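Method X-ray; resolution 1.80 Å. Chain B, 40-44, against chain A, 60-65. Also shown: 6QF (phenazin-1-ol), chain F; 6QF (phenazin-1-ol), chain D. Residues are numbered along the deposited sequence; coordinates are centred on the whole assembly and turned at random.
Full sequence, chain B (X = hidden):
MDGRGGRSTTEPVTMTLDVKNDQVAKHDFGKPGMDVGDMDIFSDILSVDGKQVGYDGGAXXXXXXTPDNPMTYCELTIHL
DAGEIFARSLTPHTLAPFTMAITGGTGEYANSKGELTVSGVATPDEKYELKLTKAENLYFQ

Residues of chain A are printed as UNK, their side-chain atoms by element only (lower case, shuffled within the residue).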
# COMPACT_ATOMS: atom_id res chain seq x y z
N ASP B 40 3.15 11.93 -3.00
CA ASP B 40 2.35 12.28 -4.17
C ASP B 40 1.19 11.32 -4.28
O ASP B 40 1.38 10.10 -4.15
CB ASP B 40 3.16 12.21 -5.45
CG ASP B 40 4.27 13.22 -5.50
OD1 ASP B 40 4.34 14.13 -4.64
OD2 ASP B 40 5.11 13.09 -6.43
N ILE B 41 0.01 11.86 -4.54
CA ILE B 41 -1.18 11.06 -4.79
C ILE B 41 -1.71 11.50 -6.16
O ILE B 41 -1.73 12.69 -6.46
CB ILE B 41 -2.24 11.24 -3.68
CG1 ILE B 41 -1.66 10.70 -2.35
CG2 ILE B 41 -3.53 10.51 -4.02
CD1 ILE B 41 -2.44 11.04 -1.11
N PHE B 42 -2.04 10.53 -7.02
CA PHE B 42 -2.29 10.91 -8.41
C PHE B 42 -3.26 9.95 -9.09
O PHE B 42 -3.49 8.82 -8.64
CB PHE B 42 -0.99 10.93 -9.20
CG PHE B 42 -0.24 9.62 -9.15
CD1 PHE B 42 0.59 9.32 -8.09
CD2 PHE B 42 -0.44 8.67 -10.13
CE1 PHE B 42 1.25 8.10 -8.02
CE2 PHE B 42 0.21 7.46 -10.07
CZ PHE B 42 1.05 7.17 -9.01
N SER B 43 -3.79 10.42 -10.22
CA SER B 43 -4.62 9.63 -11.11
C SER B 43 -4.21 9.98 -12.53
O SER B 43 -3.72 11.09 -12.79
CB SER B 43 -6.13 9.88 -10.91
OG SER B 43 -6.44 11.27 -10.99
N ASP B 44 -4.42 9.04 -13.44
CA ASP B 44 -4.06 9.19 -14.84
C ASP B 44 -5.18 8.66 -15.72
O ASP B 44 -5.97 7.81 -15.31
CB ASP B 44 -2.77 8.45 -15.18
CG ASP B 44 -1.60 8.85 -14.29
OD1 ASP B 44 -0.96 9.88 -14.59
OD2 ASP B 44 -1.35 8.16 -13.28
N UNK A 60 -7.27 5.11 2.82
CA UNK A 60 -7.80 5.47 1.51
C UNK A 60 -7.17 6.78 1.07
O UNK A 60 -7.06 7.73 1.87
c UNK A 60 -9.32 5.61 1.55
s UNK A 60 -10.20 4.07 1.75
N UNK A 61 -6.73 6.83 -0.17
CA UNK A 61 -6.16 8.03 -0.76
C UNK A 61 -7.07 8.48 -1.90
O UNK A 61 -7.35 7.70 -2.81
c UNK A 61 -3.85 5.71 -0.17
c UNK A 61 -3.88 7.08 -0.28
c UNK A 61 -3.03 5.08 0.76
c UNK A 61 -2.24 5.83 1.59
c UNK A 61 -2.25 7.21 1.49
c UNK A 61 -4.75 7.76 -1.27
c UNK A 61 -3.08 7.83 0.56
N UNK A 62 -7.50 9.74 -1.87
CA UNK A 62 -8.34 10.28 -2.93
C UNK A 62 -7.47 10.57 -4.14
O UNK A 62 -6.62 11.45 -4.12
c UNK A 62 -11.46 11.11 -1.88
c UNK A 62 -12.45 10.83 -0.96
c UNK A 62 -9.09 11.53 -2.48
c UNK A 62 -10.15 11.25 -1.48
c UNK A 62 -12.12 10.66 0.36
c UNK A 62 -9.83 11.08 -0.16
c UNK A 62 -10.80 10.78 0.76
N UNK A 63 -7.64 9.78 -5.20
CA UNK A 63 -6.82 9.92 -6.38
C UNK A 63 -7.41 10.83 -7.42
O UNK A 63 -6.68 11.38 -8.26
c UNK A 63 -6.59 8.54 -6.98
o UNK A 63 -7.87 7.94 -7.28
c UNK A 63 -5.80 7.68 -6.00
N UNK A 64 -8.73 10.98 -7.42
CA UNK A 64 -9.42 11.75 -8.44
C UNK A 64 -10.78 12.12 -7.89
O UNK A 64 -11.54 11.23 -7.47
n UNK A 64 -9.06 12.15 -11.73
c UNK A 64 -9.54 10.93 -9.71
o UNK A 64 -11.19 12.03 -11.02
c UNK A 64 -10.00 11.74 -10.88
N UNK A 65 -11.10 13.40 -7.88
CA UNK A 65 -12.38 13.87 -7.35
C UNK A 65 -12.98 14.78 -8.41
O UNK A 65 -12.34 15.74 -8.84
c UNK A 65 -11.50 13.74 -5.03
c UNK A 65 -12.24 14.61 -6.01
c UNK A 65 -13.63 15.03 -5.49
C4 6QF F . 3.78 9.94 -9.91
C5 6QF F . 3.95 11.22 -9.18
C6 6QF F . 3.30 12.36 -9.54
C10 6QF F . 3.31 7.69 -11.42
C13 6QF F . 3.75 5.31 -11.82
C15 6QF F . 4.85 6.40 -10.00
C1 6QF F . 2.41 12.36 -10.66
C2 6QF F . 2.22 11.23 -11.36
C3 6QF F . 2.88 9.96 -11.05
N7 6QF F . 2.67 8.84 -11.77
N8 6QF F . 4.43 8.80 -9.57
C9 6QF F . 4.21 7.67 -10.30
C11 6QF F . 3.13 6.45 -12.15
C14 6QF F . 4.64 5.28 -10.71
O19 6QF F . 4.79 11.19 -8.13
C4 6QF D . -13.49 4.32 5.19
C5 6QF D . -13.51 5.76 5.50
C6 6QF D . -13.91 6.24 6.70
C10 6QF D . -13.52 1.61 4.80
C13 6QF D . -13.06 -0.27 3.29
C15 6QF D . -12.67 1.94 2.51
C1 6QF D . -14.34 5.33 7.72
C2 6QF D . -14.33 4.01 7.49
C3 6QF D . -13.91 3.41 6.23
N7 6QF D . -13.92 2.07 6.02
N8 6QF D . -13.09 3.84 3.99
C9 6QF D . -13.10 2.51 3.78
C11 6QF D . -13.46 0.19 4.47
C14 6QF D . -12.64 0.63 2.27
O19 6QF D . -13.10 6.60 4.53

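At position 60 of chain A the side chain is one carbon followed by one sulfur, with no branch. It makes no contact with the chain B strand, and its sulfur lies 3.3 Å from C15 of the phenazin-1-ol of chain D. A single carbon ending in sulfur is cysteine, A:Cys60; it is also bonded covalently to a group elsewhere in the structure.

Position 61 carries one carbon and then a ring of six carbons, with no heteroatom. Its CA-to-CB bond points toward chain B, and a ring carbon comes within 3.7 Å of CD1 of B:Ile41. An all-carbon ring without a hydroxyl is phenylalanine, A:Phe61, and the ring atom in question is CD2. The methyl group approaches the ring obliquely, in an apolar contact between buried side chains.

Position 62 has the same make-up, one carbon and a six-carbon ring, but its CA-to-CB bond points away from chain B, as expected for the alternation of a strand. What reaches the partner is its backbone: the carbonyl O lies 3.2 Å from CG2 of B:Ile41. This residue is again a phenylalanine, A:Phe62, a residue that also touches a crystal neighbour.

At position 63 a single carbon bears one oxygen and one carbon. This CB sits 3.5 Å from the backbone O of B:Phe42, and the terminal carbon is 4.1 Å from CG2 of B:Ile41. Branching at CB into a hydroxyl and a methyl identifies threonine, A:Thr63. Its OG1 is hydrogen-bonded elsewhere in the structure, while its backbone O accepts a hydrogen bond from OG of B:Ser43 at 2.7 Å.

Position 64 shows two carbons, the second carrying one oxygen and one nitrogen. The nitrogen lies 2.9 Å from OG of B:Ser43. This short amide is asparagine, A:Asn64; its ND2 donates to that hydroxyl with a nearly straight N-H...O angle of 169°.

Position 65 has one carbon carrying two further carbons, three in all, and touches nothing on the chain B stretch. The branched, wholly apolar side chain is valine, A:Val65.

The two strands run in broadly the same direction, at 38°, and no backbone-to-backbone hydrogen bond joins them; side chains make the link instead. B:Ile41 packs against A:Phe61 and A:Thr63, whereas B:Ser43 uses one hydroxyl as donor to A:Thr63 O and acceptor from A:Asn64 ND2. Between them, B:Phe42 points its CA-to-CB bond away, and its ring lies with one face beneath N7 of the chain F phenazin-1-ol.

Chain A (60-65) CFFTNV
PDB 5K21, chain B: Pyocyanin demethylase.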